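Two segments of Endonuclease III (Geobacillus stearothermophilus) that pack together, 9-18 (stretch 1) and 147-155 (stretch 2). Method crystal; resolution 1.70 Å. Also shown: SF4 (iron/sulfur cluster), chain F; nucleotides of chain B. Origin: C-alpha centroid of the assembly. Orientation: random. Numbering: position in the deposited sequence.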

ATOM      1  N   GLN C   9     -16.190  -9.810 -16.148  1.00 37.61           N
ATOM      2  CA  GLN C   9     -16.051  -8.370 -16.315  1.00 37.49           C
ATOM      3  C   GLN C   9     -14.911  -7.807 -15.473  1.00 38.26           C
ATOM      4  O   GLN C   9     -14.144  -6.963 -15.936  1.00 38.77           O
ATOM      5  CB  GLN C   9     -17.343  -7.660 -15.935  1.00 36.34           C
ATOM      6  CG  GLN C   9     -18.470  -7.827 -16.929  1.00 36.91           C
ATOM      7  CD  GLN C   9     -19.700  -7.064 -16.510  1.00 37.74           C
ATOM      8  OE1 GLN C   9     -20.248  -7.293 -15.430  1.00 38.17           O
ATOM      9  NE2 GLN C   9     -20.144  -6.146 -17.358  1.00 37.89           N
ATOM     10  N   ILE C  10     -14.814  -8.266 -14.232  1.00 37.09           N
ATOM     11  CA  ILE C  10     -13.756  -7.796 -13.347  1.00 37.44           C
ATOM     12  C   ILE C  10     -12.399  -8.141 -13.954  1.00 37.94           C
ATOM     13  O   ILE C  10     -11.471  -7.332 -13.914  1.00 39.50           O
ATOM     14  CB  ILE C  10     -13.887  -8.427 -11.940  1.00 37.26           C
ATOM     15  CG1 ILE C  10     -15.216  -7.998 -11.312  1.00 35.52           C
ATOM     16  CG2 ILE C  10     -12.714  -7.999 -11.057  1.00 36.53           C
ATOM     17  CD1 ILE C  10     -15.476  -8.590  -9.940  1.00 38.44           C
ATOM     18  N   ARG C  11     -12.284  -9.337 -14.523  1.00 38.50           N
ATOM     19  CA  ARG C  11     -11.029  -9.749 -15.143  1.00 40.18           C
ATOM     20  C   ARG C  11     -10.747  -8.867 -16.357  1.00 40.58           C
ATOM     21  O   ARG C  11      -9.592  -8.612 -16.699  1.00 42.18           O
ATOM     22  CB  ARG C  11     -11.089 -11.221 -15.563  1.00 40.96           C
ATOM     23  CG  ARG C  11     -11.210 -12.193 -14.391  1.00 41.24           C
ATOM     24  CD  ARG C  11     -11.192 -13.643 -14.858  1.00 43.24           C
ATOM     25  N   TYR C  12     -11.813  -8.400 -16.998  1.00 39.84           N
ATOM     26  CA  TYR C  12     -11.702  -7.532 -18.165  1.00 40.35           C
ATOM     27  C   TYR C  12     -11.137  -6.185 -17.726  1.00 40.43           C
ATOM     28  O   TYR C  12     -10.288  -5.601 -18.404  1.00 40.12           O
ATOM     29  CB  TYR C  12     -13.083  -7.330 -18.790  1.00 41.84           C
ATOM     30  CG  TYR C  12     -13.101  -6.395 -19.976  1.00 43.50           C
ATOM     31  CD1 TYR C  12     -12.880  -6.869 -21.269  1.00 44.59           C
ATOM     32  CD2 TYR C  12     -13.334  -5.033 -19.804  1.00 43.53           C
ATOM     33  CE1 TYR C  12     -12.894  -6.004 -22.360  1.00 45.92           C
ATOM     34  CE2 TYR C  12     -13.348  -4.165 -20.884  1.00 45.13           C
ATOM     35  CZ  TYR C  12     -13.128  -4.654 -22.158  1.00 45.49           C
ATOM     36  OH  TYR C  12     -13.145  -3.785 -23.225  1.00 46.77           O
ATOM     37  N   CYS C  13     -11.626  -5.698 -16.588  1.00 38.17           N
ATOM     38  CA  CYS C  13     -11.184  -4.425 -16.030  1.00 37.45           C
ATOM     39  C   CYS C  13      -9.710  -4.472 -15.670  1.00 37.70           C
ATOM     40  O   CYS C  13      -8.963  -3.545 -15.965  1.00 37.42           O
ATOM     41  CB  CYS C  13     -11.991  -4.084 -14.772  1.00 37.97           C
ATOM     42  SG  CYS C  13     -13.688  -3.581 -15.094  1.00 38.80           S
ATOM     43  N   LEU C  14      -9.303  -5.558 -15.023  1.00 37.04           N
ATOM     44  CA  LEU C  14      -7.915  -5.728 -14.618  1.00 38.11           C
ATOM     45  C   LEU C  14      -6.997  -5.850 -15.827  1.00 39.16           C
ATOM     46  O   LEU C  14      -5.871  -5.355 -15.806  1.00 40.56           O
ATOM     47  CB  LEU C  14      -7.781  -6.962 -13.729  1.00 37.23           C
ATOM     48  CG  LEU C  14      -8.545  -6.847 -12.404  1.00 35.37           C
ATOM     49  CD1 LEU C  14      -8.418  -8.146 -11.629  1.00 35.64           C
ATOM     50  CD2 LEU C  14      -8.001  -5.673 -11.600  1.00 34.42           C
ATOM     51  N   ASP C  15      -7.481  -6.506 -16.879  1.00 39.99           N
ATOM     52  CA  ASP C  15      -6.698  -6.675 -18.100  1.00 39.98           C
ATOM     53  C   ASP C  15      -6.434  -5.318 -18.749  1.00 41.34           C
ATOM     54  O   ASP C  15      -5.365  -5.087 -19.317  1.00 43.00           O
ATOM     55  CB  ASP C  15      -7.438  -7.587 -19.073  1.00 38.99           C
ATOM     56  N   GLU C  16      -7.408  -4.419 -18.657  1.00 41.60           N
ATOM     57  CA  GLU C  16      -7.276  -3.090 -19.245  1.00 43.50           C
ATOM     58  C   GLU C  16      -6.304  -2.234 -18.436  1.00 43.50           C
ATOM     59  O   GLU C  16      -5.489  -1.504 -19.003  1.00 42.57           O
ATOM     60  CB  GLU C  16      -8.643  -2.404 -19.305  1.00 47.00           C
ATOM     61  CG  GLU C  16      -8.695  -1.187 -20.220  1.00 52.44           C
ATOM     62  CD  GLU C  16      -8.492  -1.544 -21.689  1.00 53.88           C
ATOM     63  OE1 GLU C  16      -9.251  -2.389 -22.211  1.00 55.67           O
ATOM     64  OE2 GLU C  16      -7.576  -0.974 -22.322  1.00 56.75           O
ATOM     65  N   MET C  17      -6.397  -2.315 -17.110  1.00 41.88           N
ATOM     66  CA  MET C  17      -5.506  -1.548 -16.244  1.00 40.73           C
ATOM     67  C   MET C  17      -4.065  -1.933 -16.547  1.00 40.40           C
ATOM     68  O   MET C  17      -3.157  -1.110 -16.442  1.00 41.34           O
ATOM     69  CB  MET C  17      -5.799  -1.837 -14.768  1.00 39.68           C
ATOM     70  CG  MET C  17      -7.182  -1.439 -14.315  1.00 39.18           C
ATOM     71  SD  MET C  17      -7.434  -1.738 -12.542  1.00 37.96           S
ATOM     72  CE  MET C  17      -9.238  -1.478 -12.411  1.00 38.48           C
ATOM     73  N   ALA C  18      -3.862  -3.195 -16.911  1.00 40.53           N
ATOM     74  CA  ALA C  18      -2.533  -3.694 -17.230  1.00 42.21           C
ATOM     75  C   ALA C  18      -2.019  -3.033 -18.505  1.00 42.67           C
ATOM     76  O   ALA C  18      -0.829  -2.748 -18.627  1.00 43.69           O
ATOM     77  CB  ALA C  18      -2.567  -5.212 -17.400  1.00 42.15           C
ATOM     78  N   ARG C 147     -11.065   2.311  -3.332  1.00 30.17           N
ATOM     79  CA  ARG C 147     -11.864   3.233  -4.137  1.00 30.83           C
ATOM     80  C   ARG C 147     -12.132   2.694  -5.543  1.00 29.55           C
ATOM     81  O   ARG C 147     -13.264   2.731  -6.028  1.00 29.33           O
ATOM     82  CB  ARG C 147     -11.169   4.598  -4.238  1.00 29.00           C
ATOM     83  CG  ARG C 147     -12.012   5.646  -4.962  1.00 31.32           C
ATOM     84  CD  ARG C 147     -11.309   6.993  -5.022  1.00 30.94           C
ATOM     85  NE  ARG C 147     -10.110   6.949  -5.855  1.00 30.41           N
ATOM     86  CZ  ARG C 147      -8.862   6.984  -5.392  1.00 30.38           C
ATOM     87  NH1 ARG C 147      -8.627   7.068  -4.088  1.00 29.32           N
ATOM     88  NH2 ARG C 147      -7.844   6.926  -6.243  1.00 30.01           N
ATOM     89  N   VAL C 148     -11.088   2.207  -6.204  1.00 29.50           N
ATOM     90  CA  VAL C 148     -11.236   1.671  -7.551  1.00 29.93           C
ATOM     91  C   VAL C 148     -12.179   0.475  -7.555  1.00 31.25           C
ATOM     92  O   VAL C 148     -13.045   0.367  -8.420  1.00 31.13           O
ATOM     93  CB  VAL C 148      -9.867   1.261  -8.141  1.00 31.29           C
ATOM     94  CG1 VAL C 148     -10.053   0.459  -9.424  1.00 31.32           C
ATOM     95  CG2 VAL C 148      -9.041   2.513  -8.419  1.00 30.19           C
ATOM     96  N   SER C 149     -12.023  -0.408  -6.571  1.00 29.89           N
ATOM     97  CA  SER C 149     -12.868  -1.596  -6.477  1.00 29.12           C
ATOM     98  C   SER C 149     -14.344  -1.247  -6.321  1.00 30.20           C
ATOM     99  O   SER C 149     -15.211  -1.833  -6.989  1.00 30.80           O
ATOM    100  CB  SER C 149     -12.420  -2.466  -5.295  1.00 27.24           C
ATOM    101  OG  SER C 149     -11.159  -3.065  -5.547  1.00 29.78           O
ATOM    102  N   LYS C 150     -14.627  -0.291  -5.444  1.00 30.21           N
ATOM    103  CA  LYS C 150     -16.002   0.112  -5.191  1.00 31.35           C
ATOM    104  C   LYS C 150     -16.630   0.919  -6.319  1.00 33.39           C
ATOM    105  O   LYS C 150     -17.815   0.763  -6.606  1.00 33.89           O
ATOM    106  CB  LYS C 150     -16.072   0.855  -3.858  1.00 33.21           C
ATOM    107  CG  LYS C 150     -15.805  -0.104  -2.692  1.00 32.38           C
ATOM    108  CD  LYS C 150     -15.809   0.567  -1.344  1.00 32.60           C
ATOM    109  CE  LYS C 150     -15.734  -0.487  -0.239  1.00 32.28           C
ATOM    110  NZ  LYS C 150     -15.770   0.134   1.109  1.00 34.78           N
ATOM    111  N   ARG C 151     -15.850   1.766  -6.976  1.00 32.90           N
ATOM    112  CA  ARG C 151     -16.400   2.550  -8.082  1.00 34.85           C
ATOM    113  C   ARG C 151     -16.759   1.657  -9.265  1.00 35.33           C
ATOM    114  O   ARG C 151     -17.827   1.803  -9.865  1.00 36.64           O
ATOM    115  CB  ARG C 151     -15.401   3.611  -8.538  1.00 34.15           C
ATOM    116  CG  ARG C 151     -15.283   4.794  -7.607  1.00 32.20           C
ATOM    117  CD  ARG C 151     -14.315   5.813  -8.171  1.00 32.34           C
ATOM    118  NE  ARG C 151     -14.357   7.069  -7.429  1.00 32.15           N
ATOM    119  CZ  ARG C 151     -13.514   8.078  -7.624  1.00 32.27           C
ATOM    120  NH1 ARG C 151     -12.555   7.984  -8.538  1.00 32.17           N
ATOM    121  NH2 ARG C 151     -13.636   9.183  -6.908  1.00 31.12           N
ATOM    122  N   LEU C 152     -15.867   0.731  -9.592  1.00 35.39           N
ATOM    123  CA  LEU C 152     -16.070  -0.181 -10.714  1.00 36.93           C
ATOM    124  C   LEU C 152     -17.127  -1.253 -10.455  1.00 37.05           C
ATOM    125  O   LEU C 152     -17.699  -1.811 -11.393  1.00 36.92           O
ATOM    126  CB  LEU C 152     -14.740  -0.844 -11.074  1.00 38.55           C
ATOM    127  CG  LEU C 152     -14.137  -0.651 -12.469  1.00 40.87           C
ATOM    128  CD1 LEU C 152     -14.773   0.522 -13.216  1.00 41.41           C
ATOM    129  CD2 LEU C 152     -12.640  -0.457 -12.298  1.00 37.83           C
ATOM    130  N   GLY C 153     -17.389  -1.546  -9.188  1.00 35.94           N
ATOM    131  CA  GLY C 153     -18.378  -2.559  -8.877  1.00 36.55           C
ATOM    132  C   GLY C 153     -17.787  -3.931  -8.633  1.00 36.86           C
ATOM    133  O   GLY C 153     -18.467  -4.942  -8.792  1.00 36.52           O
ATOM    134  N   PHE C 154     -16.514  -3.973  -8.255  1.00 35.87           N
ATOM    135  CA  PHE C 154     -15.846  -5.234  -7.965  1.00 36.57           C
ATOM    136  C   PHE C 154     -16.493  -5.823  -6.715  1.00 37.14           C
ATOM    137  O   PHE C 154     -16.603  -7.039  -6.566  1.00 38.74           O
ATOM    138  CB  PHE C 154     -14.358  -4.995  -7.687  1.00 34.99           C
ATOM    139  CG  PHE C 154     -13.518  -4.771  -8.920  1.00 36.48           C
ATOM    140  CD1 PHE C 154     -14.097  -4.428 -10.139  1.00 37.59           C
ATOM    141  CD2 PHE C 154     -12.128  -4.876  -8.846  1.00 36.71           C
ATOM    142  CE1 PHE C 154     -13.305  -4.191 -11.264  1.00 37.99           C
ATOM    143  CE2 PHE C 154     -11.326  -4.641  -9.966  1.00 38.27           C
ATOM    144  CZ  PHE C 154     -11.917  -4.297 -11.177  1.00 38.14           C
ATOM    145  N   CYS C 155     -16.911  -4.934  -5.820  1.00 38.86           N
ATOM    146  CA  CYS C 155     -17.540  -5.312  -4.559  1.00 38.98           C
ATOM    147  C   CYS C 155     -18.570  -4.245  -4.200  1.00 39.60           C
ATOM    148  O   CYS C 155     -18.763  -3.291  -4.952  1.00 39.15           O
ATOM    149  CB  CYS C 155     -16.483  -5.388  -3.459  1.00 40.55           C
ATOM    150  SG  CYS C 155     -15.617  -3.821  -3.218  1.00 42.57           S
TER
HETATM  151 FE1  SF4 F 300     -13.019   5.000 -15.188  1.00 36.89          FE
HETATM  152 FE2  SF4 F 300     -12.851   5.476 -12.474  1.00 34.89          FE
HETATM  153 FE3  SF4 F 300     -14.342   7.012 -14.082  1.00 38.70          FE
HETATM  154 FE4  SF4 F 300     -15.060   4.453 -13.568  1.00 37.12          FE
HETATM  155  S1  SF4 F 300     -15.032   6.175 -12.054  1.00 36.79           S
HETATM  156  S2  SF4 F 300     -15.207   5.539 -15.477  1.00 36.31           S
HETATM  157  S3  SF4 F 300     -13.046   3.523 -13.366  1.00 37.17           S
HETATM  158  S4  SF4 F 300     -12.137   6.888 -14.158  1.00 37.33           S
ATOM    159  P    DA B   6      -6.743   9.589  -1.846  1.00 30.94           P
ATOM    160  OP1  DA B   6      -6.773   8.991  -3.202  1.00 29.61           O
ATOM    161  OP2  DA B   6      -7.535   8.974  -0.750  1.00 33.38           O
ATOM    162  O5'  DA B   6      -5.219   9.701  -1.393  1.00 32.57           O
ATOM    163  C5'  DA B   6      -4.262  10.319  -2.256  1.00 30.35           C
ATOM    164  C4'  DA B   6      -2.916  10.425  -1.578  1.00 29.42           C
ATOM    165  O4'  DA B   6      -2.970  11.376  -0.490  1.00 30.98           O
ATOM    166  C3'  DA B   6      -2.369   9.126  -0.983  1.00 29.41           C
ATOM    167  O3'  DA B   6      -0.964   9.070  -1.222  1.00 26.88           O
ATOM    168  C2'  DA B   6      -2.610   9.299   0.507  1.00 29.03           C
ATOM    169  C1'  DA B   6      -2.407  10.797   0.675  1.00 31.04           C
ATOM    170  N9   DA B   6      -3.071  11.401   1.829  1.00 31.63           N
ATOM    171  C8   DA B   6      -4.322  11.125   2.324  1.00 33.02           C
ATOM    172  N7   DA B   6      -4.657  11.862   3.352  1.00 31.94           N
ATOM    173  C5   DA B   6      -3.552  12.677   3.554  1.00 31.98           C
ATOM    174  C6   DA B   6      -3.279  13.690   4.491  1.00 33.92           C
ATOM    175  N6   DA B   6      -4.141  14.081   5.437  1.00 33.40           N
ATOM    176  N1   DA B   6      -2.077  14.301   4.420  1.00 32.43           N
ATOM    177  C2   DA B   6      -1.217  13.917   3.471  1.00 33.42           C
ATOM    178  N3   DA B   6      -1.358  12.983   2.534  1.00 32.89           N
ATOM    179  C4   DA B   6      -2.562  12.393   2.630  1.00 31.81           C

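The centre of this contact is Phe-154, a residue with 102 Å² covered by the other stretch, more than any other here. Its CA-to-CB bond points sideways, yet with chi1 at -78° (m) the end of the side chain comes nearer to the helix of residues 9-18. Ile-10 covers one face of the ring: its CG2 lies 3.6 Å from the centroid of the Phe-154 ring and only 4° off the ring normal, so the methyl sits almost exactly over the middle of the pi system, the geometry of a CH-pi contact. The backbones are also close at this point, with 6.3 Å between Ile-10 CA and Phe-154 CA.

The ring's edge is lined by the next turn of the helix. Cys-13 CB is 3.6 Å from Phe-154 CZ, and Leu-14 CD2 is 3.8 Å from Phe-154 CE2, both near the ring plane. The sulfur follows suit: Cys-13 SG stands 5.2 Å from the Phe-154 centroid, 86° off the normal, an edge-on sulfur-aromatic approach.

Met-17, one turn beyond Cys-13, carries the apolar surface onward to the helix of residues 147-152. Its side chain is extended past chi1 (m, t, t), and its terminal methyl meets two residues four apart in sequence, with Met-17 CE 3.6 Å from Leu-152 CD2 and 3.7 Å from Val-148 CG1. Cys-13 SG reaches Leu-152 as well, at 4.0 Å from Leu-152 CG. The helix axes come no closer than 12.1 Å and their directions differ by 131°, so the space between them is bridged by side chains. No hydrogen bond crosses between the stretches.

The backbone turns just before the ring. The helix ends at Leu-152, and Gly-153 turns out of it with phi/psi of 96/23; a CB at these angles would be jammed against the preceding carbonyl oxygen, which by itself calls for glycine. Phe-154 N then donates to Ser-149 O at 2.8 Å, tying the residue after the turn back to the helix.

Farther out, stretch 2 meets the bound groups. Leu-152 also touches the iron/sulfur cluster, its CD1 lying 3.5 Å from cluster S3; Arg-151 CD is 4.0 Å from cluster S1. At the polar edge, Arg-147, which makes no contact with stretch 1, donates a weak hydrogen bond from NH1 to OP1 of DA6 in chain B: the distance is 2.8 Å, but the N-H...acceptor angle is only 120°.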